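Local coordinates for protein Eps1p (Saccharomyces cerevisiae, PDB 4TW5) that is a thioredoxin-fold protein of yeast, carrying several disulfides, whose precise role is left open, at residues A[17-20]-A[21-25]; A[52-55]-A[56-60]; A[80-84]-A[85-89]; A[187-190]-A[191-195]; A[209-212]-A[213-217]. All coordinates share one frame; numbering follows the deposited sequence.

Interaction 1 (A[17-20]-A[21-25]); sequences TNFK and EELSK
F19 and L23 form the apolar part of this single helical turn. The CD1 methyl of L23 sits over one face of the F19 ring in a CH-pi contact, 4.0 Å from the ring centroid and displaced toward the CZ side, where L23 CD1 and F19 CZ are 3.7 Å apart. F19 turns its CG anti to the backbone N (chi1 -167°), which carries the ring to the same side of the helix as L23. The short helix 19-23 precedes strand 27-33 of the thioredoxin-type sheet, and both side chains lean on I30 of that strand, where a flat ring and a branched aliphatic chain suit a greasy surface. Backbone bonds hold the turn. N18 O accepts E22 N at 2.9 Å, with a weak second bond from E21 N, and F19 O accepts L23 N at 3.0 Å. Two polar side chains are tied down as well. S24 OG donates to E21 O at 2.7 Å; a serine hydroxyl is short enough to fold back on the main chain three residues earlier. The end of the E22 side chain leads away from residues 17-20, and its OE2 is hydrogen-bonded to H28 NE2.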
# COMPACT_ATOMS: atom_id res chain seq x y z
N THR A 17 11.43 -28.27 57.98
CA THR A 17 12.85 -28.18 58.32
C THR A 17 13.70 -27.92 57.08
O THR A 17 14.82 -27.43 57.18
CB THR A 17 13.38 -29.46 58.99
OG1 THR A 17 13.58 -30.47 57.99
CG2 THR A 17 12.41 -29.96 60.05
N ASN A 18 13.14 -28.24 55.91
CA ASN A 18 13.87 -28.21 54.64
C ASN A 18 13.48 -27.15 53.64
O ASN A 18 14.30 -26.76 52.80
CB ASN A 18 13.66 -29.54 53.88
CG ASN A 18 14.55 -30.64 54.35
OD1 ASN A 18 15.60 -30.40 54.94
ND2 ASN A 18 14.17 -31.88 54.03
N PHE A 19 12.24 -26.69 53.74
CA PHE A 19 11.60 -25.99 52.64
C PHE A 19 12.42 -24.76 52.25
O PHE A 19 12.97 -24.70 51.15
CB PHE A 19 10.16 -25.62 53.02
CG PHE A 19 9.32 -25.16 51.86
CD1 PHE A 19 8.86 -26.08 50.93
CD2 PHE A 19 8.95 -23.84 51.72
CE1 PHE A 19 8.08 -25.68 49.88
CE2 PHE A 19 8.16 -23.44 50.66
CZ PHE A 19 7.73 -24.37 49.74
N LYS A 20 12.61 -23.84 53.18
CA LYS A 20 13.23 -22.58 52.81
C LYS A 20 14.72 -22.74 52.50
O LYS A 20 15.25 -22.07 51.61
CB LYS A 20 13.03 -21.55 53.94
CG LYS A 20 13.96 -20.36 53.86
CD LYS A 20 13.40 -19.15 54.58
CE LYS A 20 14.42 -18.02 54.66
NZ LYS A 20 13.81 -16.78 55.25
N GLU A 21 15.35 -23.75 53.09
CA GLU A 21 16.78 -23.92 52.89
C GLU A 21 17.03 -24.48 51.51
O GLU A 21 17.95 -24.08 50.79
CB GLU A 21 17.33 -24.87 53.95
CG GLU A 21 17.27 -24.34 55.37
CD GLU A 21 15.90 -24.56 56.01
OE1 GLU A 21 14.98 -25.07 55.34
OE2 GLU A 21 15.73 -24.23 57.20
N GLU A 22 16.16 -25.39 51.12
CA GLU A 22 16.22 -26.00 49.81
C GLU A 22 15.86 -25.07 48.64
O GLU A 22 16.48 -25.15 47.58
CB GLU A 22 15.33 -27.24 49.82
CG GLU A 22 15.23 -27.91 48.48
CD GLU A 22 16.56 -28.49 48.02
OE1 GLU A 22 17.43 -28.73 48.89
OE2 GLU A 22 16.72 -28.68 46.79
N LEU A 23 14.87 -24.19 48.82
CA LEU A 23 14.46 -23.29 47.73
C LEU A 23 15.37 -22.05 47.58
O LEU A 23 15.23 -21.29 46.64
CB LEU A 23 13.01 -22.82 47.91
CG LEU A 23 11.90 -23.87 48.09
CD1 LEU A 23 10.54 -23.36 47.62
CD2 LEU A 23 12.21 -25.21 47.42
N SER A 24 16.33 -21.88 48.50
CA SER A 24 17.22 -20.71 48.46
C SER A 24 18.25 -20.75 47.32
O SER A 24 19.03 -19.81 47.19
CB SER A 24 17.94 -20.54 49.80
OG SER A 24 18.77 -21.64 50.08
N LYS A 25 18.34 -21.85 46.57
CA LYS A 25 19.21 -21.89 45.39
C LYS A 25 18.50 -22.52 44.20
O LYS A 25 17.81 -23.53 44.34
CB LYS A 25 20.51 -22.66 45.69
CG LYS A 25 21.47 -21.95 46.63
CD LYS A 25 21.86 -20.57 46.11
CE LYS A 25 22.42 -19.71 47.24
NZ LYS A 25 22.70 -18.31 46.78

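Interaction 2 (A[52-55]-A[56-60]); sequences EEFK and EESKT
F54 lays its ring against the backbone of the following turn, one face looking toward E57 and S58. It lies where helix 44-53 gives way to helix 55-61 within the thioredoxin fold, and its ring turns inward to I63, I111 and A114, with F65 meeting it edge-to-face. An aromatic suits this place because its broad apolar faces can pack against both helix 107-118 and strand 63-69 while its own main chain joins the two helices. Above the ring face, S58 N stands 3.6 Å from the plane of the F54 ring, offset toward the rim, and E57 CB makes a CH-pi contact 4.1 Å from the centroid. CG of F54 is anti to the backbone N (chi1 -163°), which swings the ring forward along the chain, beneath the start of the second helix. The carboxylate of E57 stands steeply to the ring, the two planes 77° apart, and its OE2 lies 3.4 Å from F54 CE1. The other oxygen, OE1, forms a salt bridge with R115, so this glutamate joins the turn to helix 107-118. S58 OG is bonded to I63 O at the start of the neighbouring strand; a small hydroxyl fits where helix and strand come close. On the exposed side K59 reaches back to E56 in a salt bridge, NZ meeting OE1 at 3.2 Å on its syn side, out of the carboxylate plane. The backbone bond that ties the two segments together runs from S58 N to F54 O, 2.9 Å long with an N-H...O angle of 151°.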
# COMPACT_ATOMS: atom_id res chain seq x y z
N GLU A 52 13.46 -39.07 37.54
CA GLU A 52 14.56 -39.94 37.16
C GLU A 52 15.11 -39.57 35.79
O GLU A 52 16.33 -39.55 35.60
CB GLU A 52 14.12 -41.42 37.15
CG GLU A 52 15.21 -42.35 36.59
CD GLU A 52 14.93 -43.84 36.76
OE1 GLU A 52 13.84 -44.32 36.38
OE2 GLU A 52 15.83 -44.54 37.28
N GLU A 53 14.23 -39.24 34.86
CA GLU A 53 14.70 -38.92 33.52
C GLU A 53 15.35 -37.52 33.49
O GLU A 53 16.17 -37.24 32.62
CB GLU A 53 13.54 -38.98 32.52
CG GLU A 53 13.96 -39.38 31.11
CD GLU A 53 14.39 -40.87 31.02
OE1 GLU A 53 14.23 -41.63 32.01
OE2 GLU A 53 14.90 -41.27 29.95
N PHE A 54 15.03 -36.69 34.48
CA PHE A 54 15.52 -35.31 34.51
C PHE A 54 16.81 -35.13 35.30
O PHE A 54 17.31 -34.01 35.40
CB PHE A 54 14.46 -34.38 35.11
CG PHE A 54 14.71 -32.92 34.82
CD1 PHE A 54 14.58 -32.43 33.54
CD2 PHE A 54 15.11 -32.06 35.84
CE1 PHE A 54 14.82 -31.11 33.27
CE2 PHE A 54 15.35 -30.74 35.57
CZ PHE A 54 15.21 -30.26 34.28
N LYS A 55 17.35 -36.23 35.81
CA LYS A 55 18.52 -36.21 36.70
C LYS A 55 19.70 -35.40 36.14
O LYS A 55 20.36 -34.69 36.90
CB LYS A 55 18.97 -37.65 36.99
CG LYS A 55 18.24 -38.30 38.17
CD LYS A 55 18.30 -39.82 38.11
CE LYS A 55 19.73 -40.31 38.07
NZ LYS A 55 19.86 -41.78 37.99
N GLU A 56 19.99 -35.57 34.85
CA GLU A 56 21.14 -34.91 34.23
C GLU A 56 20.97 -33.40 34.01
O GLU A 56 21.86 -32.61 34.33
CB GLU A 56 21.46 -35.56 32.88
CG GLU A 56 21.99 -36.98 32.95
CD GLU A 56 23.05 -37.16 34.02
OE1 GLU A 56 24.05 -36.39 34.04
OE2 GLU A 56 22.89 -38.08 34.86
N GLU A 57 19.82 -33.03 33.47
CA GLU A 57 19.55 -31.65 33.09
C GLU A 57 19.38 -30.85 34.37
O GLU A 57 19.77 -29.68 34.45
CB GLU A 57 18.30 -31.60 32.21
CG GLU A 57 18.57 -32.25 30.85
CD GLU A 57 17.40 -32.20 29.89
OE1 GLU A 57 17.51 -32.83 28.81
OE2 GLU A 57 16.34 -31.63 30.23
N SER A 58 18.87 -31.53 35.39
CA SER A 58 18.68 -30.97 36.71
C SER A 58 19.93 -30.27 37.21
O SER A 58 19.86 -29.19 37.78
CB SER A 58 18.28 -32.07 37.69
OG SER A 58 18.12 -31.55 38.99
N LYS A 59 21.07 -30.90 36.96
CA LYS A 59 22.37 -30.39 37.39
C LYS A 59 22.73 -29.15 36.59
O LYS A 59 23.09 -28.12 37.15
CB LYS A 59 23.47 -31.45 37.16
CG LYS A 59 23.40 -32.70 38.01
CD LYS A 59 24.16 -33.81 37.30
CE LYS A 59 23.99 -35.16 37.99
NZ LYS A 59 24.62 -36.25 37.17
N THR A 60 22.60 -29.26 35.27
CA THR A 60 23.05 -28.22 34.35
C THR A 60 22.09 -27.01 34.20
O THR A 60 22.53 -25.94 33.83
CB THR A 60 23.33 -28.84 32.96
OG1 THR A 60 22.19 -29.61 32.56
CG2 THR A 60 24.56 -29.78 33.02

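Interaction 3 (A[80-84]-A[85-89]); sequences ENIEY and FPEIR
E80 O is gripped by the guanidinium of R89, which donates NH1 at 2.6 Å, in the carbonyl plane, and NH2 more weakly. NH2 also makes a weak bond to N81 O, so one arginine gathers carbonyls from the Schellman motif in which N81, with positive phi, ends helix 74-79. E87 OE2 takes the NE/NH2 edge in a side-on salt bridge: R89 NE at 2.6 Å and NH2 at 2.9 Å both reach this one oxygen from the same face of the carboxylate. The other oxygen, OE1, accepts E83 N through its syn lone pair at 3.2 Å. The I82 CD1 methyl lies 3.5 Å above the centre of the R89 guanidinium, an apolar lid on a group whose N-H groups point to acceptors round its rim. The Y84 ring stacks on the E87 carboxylate, the planes 1° apart, and E87 CG makes a CH-pi contact with that ring. F85 CE1 meets I82 CG2 at 3.6 Å, next to the cis peptide before P86, a feature familiar from the thioredoxin fold. With R89 buried in strand 87-92, its charge is answered by E87 and backbone carbonyls, and this probably favours the ionised form of both side chains.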
# COMPACT_ATOMS: atom_id res chain seq x y z
N GLU A 80 1.62 -21.73 52.22
CA GLU A 80 1.82 -21.61 50.78
C GLU A 80 0.48 -21.46 50.07
O GLU A 80 0.42 -21.36 48.85
CB GLU A 80 2.61 -22.81 50.23
CG GLU A 80 4.06 -22.86 50.71
CD GLU A 80 4.86 -21.60 50.35
OE1 GLU A 80 4.69 -21.08 49.23
OE2 GLU A 80 5.65 -21.12 51.20
N ASN A 81 -0.60 -21.49 50.86
CA ASN A 81 -1.95 -21.24 50.37
C ASN A 81 -2.40 -22.23 49.31
O ASN A 81 -2.99 -21.84 48.31
CB ASN A 81 -2.05 -19.82 49.82
CG ASN A 81 -1.74 -18.77 50.86
OD1 ASN A 81 -2.51 -18.56 51.80
ND2 ASN A 81 -0.59 -18.10 50.72
N ILE A 82 -2.12 -23.51 49.53
CA ILE A 82 -2.55 -24.57 48.62
C ILE A 82 -4.07 -24.61 48.54
O ILE A 82 -4.74 -24.73 49.56
CB ILE A 82 -2.03 -25.95 49.07
CG1 ILE A 82 -0.51 -25.92 49.21
CG2 ILE A 82 -2.47 -27.05 48.12
CD1 ILE A 82 0.21 -25.42 47.97
N GLU A 83 -4.61 -24.52 47.32
CA GLU A 83 -6.05 -24.56 47.14
C GLU A 83 -6.52 -25.95 46.74
O GLU A 83 -7.55 -26.41 47.21
CB GLU A 83 -6.53 -23.52 46.12
CG GLU A 83 -6.16 -22.07 46.44
CD GLU A 83 -6.42 -21.11 45.29
OE1 GLU A 83 -6.29 -21.52 44.12
OE2 GLU A 83 -6.79 -19.94 45.56
N TYR A 84 -5.77 -26.63 45.88
CA TYR A 84 -6.21 -27.93 45.40
C TYR A 84 -5.13 -29.00 45.53
O TYR A 84 -3.98 -28.70 45.82
CB TYR A 84 -6.67 -27.81 43.94
CG TYR A 84 -5.70 -27.08 43.03
CD1 TYR A 84 -4.83 -27.77 42.20
CD2 TYR A 84 -5.68 -25.68 43.00
CE1 TYR A 84 -3.95 -27.10 41.36
CE2 TYR A 84 -4.80 -25.00 42.16
CZ TYR A 84 -3.94 -25.71 41.35
OH TYR A 84 -3.08 -25.02 40.53
N PHE A 85 -5.53 -30.24 45.29
CA PHE A 85 -4.64 -31.39 45.29
C PHE A 85 -4.87 -32.18 44.00
O PHE A 85 -6.01 -32.43 43.61
CB PHE A 85 -4.88 -32.28 46.50
CG PHE A 85 -4.41 -31.69 47.81
CD1 PHE A 85 -3.21 -31.01 47.88
CD2 PHE A 85 -5.18 -31.82 48.96
CE1 PHE A 85 -2.77 -30.46 49.08
CE2 PHE A 85 -4.75 -31.28 50.16
CZ PHE A 85 -3.55 -30.60 50.22
N PRO A 86 -3.77 -32.54 43.30
CA PRO A 86 -2.43 -32.09 43.67
C PRO A 86 -2.15 -30.73 43.06
O PRO A 86 -2.80 -30.35 42.08
CB PRO A 86 -1.54 -33.16 43.04
CG PRO A 86 -2.29 -33.56 41.81
CD PRO A 86 -3.76 -33.44 42.14
N GLU A 87 -1.19 -30.00 43.61
CA GLU A 87 -0.86 -28.69 43.07
C GLU A 87 0.62 -28.56 42.73
O GLU A 87 1.48 -28.63 43.62
CB GLU A 87 -1.25 -27.59 44.04
CG GLU A 87 -0.94 -26.22 43.50
CD GLU A 87 -1.68 -25.12 44.22
OE1 GLU A 87 -2.54 -25.44 45.07
OE2 GLU A 87 -1.38 -23.94 43.94
N ILE A 88 0.90 -28.38 41.44
CA ILE A 88 2.28 -28.27 40.96
C ILE A 88 2.73 -26.82 40.78
O ILE A 88 2.13 -26.07 40.02
CB ILE A 88 2.43 -29.01 39.64
CG1 ILE A 88 1.81 -30.40 39.75
CG2 ILE A 88 3.91 -29.08 39.24
CD1 ILE A 88 1.85 -31.16 38.47
N ARG A 89 3.81 -26.44 41.45
CA ARG A 89 4.24 -25.03 41.51
C ARG A 89 5.73 -24.81 41.22
O ARG A 89 6.57 -25.68 41.47
CB ARG A 89 3.94 -24.46 42.89
CG ARG A 89 2.48 -24.40 43.29
CD ARG A 89 2.36 -23.64 44.59
NE ARG A 89 0.98 -23.40 44.97
CZ ARG A 89 0.62 -22.52 45.90
NH1 ARG A 89 1.54 -21.81 46.54
NH2 ARG A 89 -0.65 -22.35 46.20

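Interaction 4 (A[187-190]-A[191-195]); sequences WKII and SRQLA
I190 and L194 run side by side, pointing the same way, one turn apart on helix 180-196. The CG2 methyl of I190 meets L194 CD1 at 3.9 Å. In I190 the CG2 branch is anti to the backbone N and lies beside the carbonyl carbon, directed along the helix toward L194. I189 and Q193 repeat the side-by-side layout on the adjoining face, I189 CG2 lying 3.9 Å from Q193 OE1. Q193 is extended beyond CG, a shape that carries its amide to two partners beyond the helix: OE1 accepts from the S258 hydroxyl and NE2 donates to R116 O. A glutamine suits this buried position because the two ends of its amide can serve an acceptor and a donor.

The helix is the crossover of a beta-alpha-beta unit, linking strand 155-160 to strand 200-205, and I190 and L194 both meet L156 of the first strand. L194 also touches T201 of the second and V262 of helix 259-265. S191 turns against its own helix: OG occupies the crowded position between backbone N and carbonyl carbon (chi1 77°) and donates to K188 O at 2.8 Å. R192 N reaches K188 O from the same face of the carbonyl plane, at 3.2 Å, which leaves that oxygen gripped twice. S191 OG also bonds to E134 N. K188, extended throughout, is long enough to carry its charge from a buried position to a salt bridge with D169, while W187 combines a broad apolar ring, packed on L156, with an indole NE1 that donates to the S135 hydroxyl.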
# COMPACT_ATOMS: atom_id res chain seq x y z
N TRP A 187 9.63 -10.88 23.09
CA TRP A 187 9.64 -11.72 21.90
C TRP A 187 10.82 -12.70 21.87
O TRP A 187 10.67 -13.86 21.46
CB TRP A 187 9.62 -10.88 20.65
CG TRP A 187 9.44 -11.72 19.45
CD1 TRP A 187 10.36 -11.95 18.47
CD2 TRP A 187 8.29 -12.51 19.13
NE1 TRP A 187 9.84 -12.81 17.54
CE2 TRP A 187 8.58 -13.20 17.93
CE3 TRP A 187 7.05 -12.72 19.75
CZ2 TRP A 187 7.67 -14.08 17.31
CZ3 TRP A 187 6.11 -13.61 19.12
CH2 TRP A 187 6.44 -14.26 17.91
N LYS A 188 11.98 -12.24 22.31
CA LYS A 188 13.15 -13.08 22.40
C LYS A 188 12.93 -14.22 23.40
O LYS A 188 13.26 -15.36 23.11
CB LYS A 188 14.36 -12.24 22.82
CG LYS A 188 15.67 -12.99 22.89
CD LYS A 188 16.78 -11.99 23.04
CE LYS A 188 18.14 -12.64 23.08
NZ LYS A 188 19.20 -11.61 23.14
N ILE A 189 12.35 -13.92 24.55
CA ILE A 189 12.11 -14.94 25.56
C ILE A 189 11.11 -15.99 25.01
O ILE A 189 11.37 -17.19 25.05
CB ILE A 189 11.60 -14.29 26.88
CG1 ILE A 189 12.66 -13.34 27.45
CG2 ILE A 189 11.26 -15.32 27.92
CD1 ILE A 189 12.15 -12.44 28.58
N ILE A 190 10.02 -15.50 24.42
CA ILE A 190 9.04 -16.34 23.73
C ILE A 190 9.67 -17.22 22.68
O ILE A 190 9.27 -18.39 22.54
CB ILE A 190 7.96 -15.49 23.08
CG1 ILE A 190 7.15 -14.79 24.16
CG2 ILE A 190 7.08 -16.31 22.17
CD1 ILE A 190 6.31 -13.66 23.65
N SER A 191 10.62 -16.69 21.91
CA SER A 191 11.21 -17.50 20.85
C SER A 191 12.00 -18.67 21.43
O SER A 191 11.95 -19.78 20.91
CB SER A 191 12.10 -16.68 19.94
OG SER A 191 13.34 -16.41 20.55
N ARG A 192 12.71 -18.43 22.53
CA ARG A 192 13.53 -19.48 23.10
C ARG A 192 12.67 -20.51 23.83
O ARG A 192 12.94 -21.68 23.75
CB ARG A 192 14.58 -18.88 24.03
CG ARG A 192 15.76 -18.26 23.27
CD ARG A 192 16.72 -17.45 24.17
NE ARG A 192 17.30 -18.14 25.33
CZ ARG A 192 18.24 -19.08 25.28
NH1 ARG A 192 18.74 -19.46 24.12
NH2 ARG A 192 18.71 -19.61 26.40
N GLN A 193 11.63 -20.08 24.52
CA GLN A 193 10.76 -21.02 25.21
C GLN A 193 10.02 -21.94 24.22
O GLN A 193 9.93 -23.14 24.44
CB GLN A 193 9.78 -20.27 26.12
CG GLN A 193 10.45 -19.62 27.33
CD GLN A 193 9.44 -18.98 28.27
OE1 GLN A 193 8.59 -18.22 27.84
NE2 GLN A 193 9.54 -19.29 29.56
N LEU A 194 9.56 -21.38 23.11
CA LEU A 194 8.83 -22.15 22.12
C LEU A 194 9.75 -23.08 21.36
O LEU A 194 9.30 -24.07 20.76
CB LEU A 194 8.10 -21.24 21.13
CG LEU A 194 6.82 -20.65 21.72
CD1 LEU A 194 6.10 -19.76 20.71
CD2 LEU A 194 5.90 -21.74 22.26
N ALA A 195 11.04 -22.77 21.34
CA ALA A 195 11.99 -23.63 20.67
C ALA A 195 12.09 -25.03 21.34
O ALA A 195 12.36 -26.01 20.66
CB ALA A 195 13.35 -22.96 20.63

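Interaction 5 (A[209-212]-A[213-217]); sequences NPTI and CEELG
This is a local packing contact along the short helix 210-215, which follows strand 200-205 in the second half of the chain, whose five-stranded sheet and disulfides are consistent with a second thioredoxin-like domain; a disulfide between C213 and C206 pins the helix. N209 stands at the N-cap position without a capping bond from its side chain; its ND2 instead bonds to N205 O. P210 suits the first turn, where its lack of an N-H costs no helical bond, and it packs on T17 of a neighbouring subunit. Main-chain bonds run in regular steps: C213 N to N209 O at 3.0 Å, E214 N to P210 O at 2.8 Å and E215 N to T211 O at 3.0 Å. The side chains pair along the helix. I212 and L216 lie side by side, pointing the same way, I212 CG2 4.0 Å from L216 CD1, and both rest on F143 of helix 140-150, where branched apolar chains suit the face turned to that helix. T211 and E215 form a second such pair on a more exposed side, the T211 methyl CG2 lying near E215 OE2. C213 turns its SG toward the sheet, anti to its carbonyl carbon (chi1 -74°), and touches F159 and V204. G217 has positive phi and closes the helix in a Schellman motif, a backbone shape that a residue without a side chain adopts readily; G217 N donates to E214 O at 3.2 Å.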
# COMPACT_ATOMS: atom_id res chain seq x y z
N ASN A 209 6.64 -4.82 3.99
CA ASN A 209 5.62 -5.75 3.49
C ASN A 209 4.21 -5.17 3.61
O ASN A 209 3.34 -5.75 4.27
CB ASN A 209 5.68 -7.08 4.26
CG ASN A 209 6.93 -7.86 3.93
OD1 ASN A 209 7.01 -8.44 2.86
ND2 ASN A 209 7.90 -7.88 4.85
N PRO A 210 3.98 -4.01 2.97
CA PRO A 210 2.73 -3.28 3.23
C PRO A 210 1.49 -4.06 2.84
O PRO A 210 0.53 -4.08 3.63
CB PRO A 210 2.86 -2.00 2.37
CG PRO A 210 3.90 -2.30 1.35
CD PRO A 210 4.83 -3.32 1.98
N THR A 211 1.47 -4.67 1.66
CA THR A 211 0.24 -5.28 1.18
C THR A 211 -0.13 -6.46 2.08
O THR A 211 -1.29 -6.62 2.47
CB THR A 211 0.34 -5.77 -0.28
OG1 THR A 211 0.68 -4.67 -1.14
CG2 THR A 211 -0.99 -6.37 -0.72
N ILE A 212 0.84 -7.28 2.41
CA ILE A 212 0.60 -8.38 3.33
C ILE A 212 0.09 -7.92 4.69
O ILE A 212 -0.91 -8.41 5.18
CB ILE A 212 1.86 -9.21 3.50
CG1 ILE A 212 2.21 -9.84 2.14
CG2 ILE A 212 1.64 -10.25 4.56
CD1 ILE A 212 3.45 -10.68 2.17
N CYS A 213 0.74 -6.94 5.29
CA CYS A 213 0.30 -6.46 6.60
C CYS A 213 -1.08 -5.75 6.57
O CYS A 213 -1.85 -5.78 7.54
CB CYS A 213 1.38 -5.53 7.17
SG CYS A 213 2.86 -6.43 7.77
N GLU A 214 -1.39 -5.11 5.45
CA GLU A 214 -2.69 -4.48 5.31
C GLU A 214 -3.78 -5.54 5.20
O GLU A 214 -4.78 -5.48 5.91
CB GLU A 214 -2.68 -3.52 4.10
CG GLU A 214 -2.08 -2.16 4.49
CD GLU A 214 -1.58 -1.33 3.30
OE1 GLU A 214 -1.69 -1.76 2.13
OE2 GLU A 214 -1.03 -0.25 3.56
N GLU A 215 -3.54 -6.55 4.38
CA GLU A 215 -4.51 -7.61 4.17
C GLU A 215 -4.79 -8.41 5.44
O GLU A 215 -5.93 -8.78 5.69
CB GLU A 215 -4.01 -8.52 3.06
CG GLU A 215 -4.11 -7.91 1.68
CD GLU A 215 -3.63 -8.85 0.60
OE1 GLU A 215 -2.93 -9.83 0.93
OE2 GLU A 215 -3.97 -8.63 -0.59
N LEU A 216 -3.76 -8.62 6.25
CA LEU A 216 -3.83 -9.38 7.49
C LEU A 216 -4.45 -8.62 8.65
O LEU A 216 -4.65 -9.18 9.74
CB LEU A 216 -2.44 -9.82 7.92
CG LEU A 216 -1.76 -10.89 7.07
CD1 LEU A 216 -0.51 -11.32 7.77
CD2 LEU A 216 -2.68 -12.04 6.86
N GLY A 217 -4.70 -7.33 8.46
CA GLY A 217 -5.21 -6.54 9.54
C GLY A 217 -4.17 -5.91 10.43
O GLY A 217 -4.48 -5.61 11.59

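Overall arrangement
Interactions 1, 2 and 3 lie in the thioredoxin domain round the four-stranded sheet, whereas 4 and 5 lie around the second, five-stranded sheet. Interaction 4 is the buried one, its centre about 7 Å from that of the chain; interactions 1 and 2 are surface contacts, and 3 and 5 are partly buried. Interactions 1 and 3 touch where F19 packs on E80. Chemistry follows place: 1 and 2 set an aromatic ring inward with charged residues outside, 3 relies on arginine and glutamate, 4 adds buried polar links to apolar packing, and 5 is a helical turn whose C213 is tied by a disulfide to C206. Interactions 1 and 5 stand farthest apart, about 52 Å between centres.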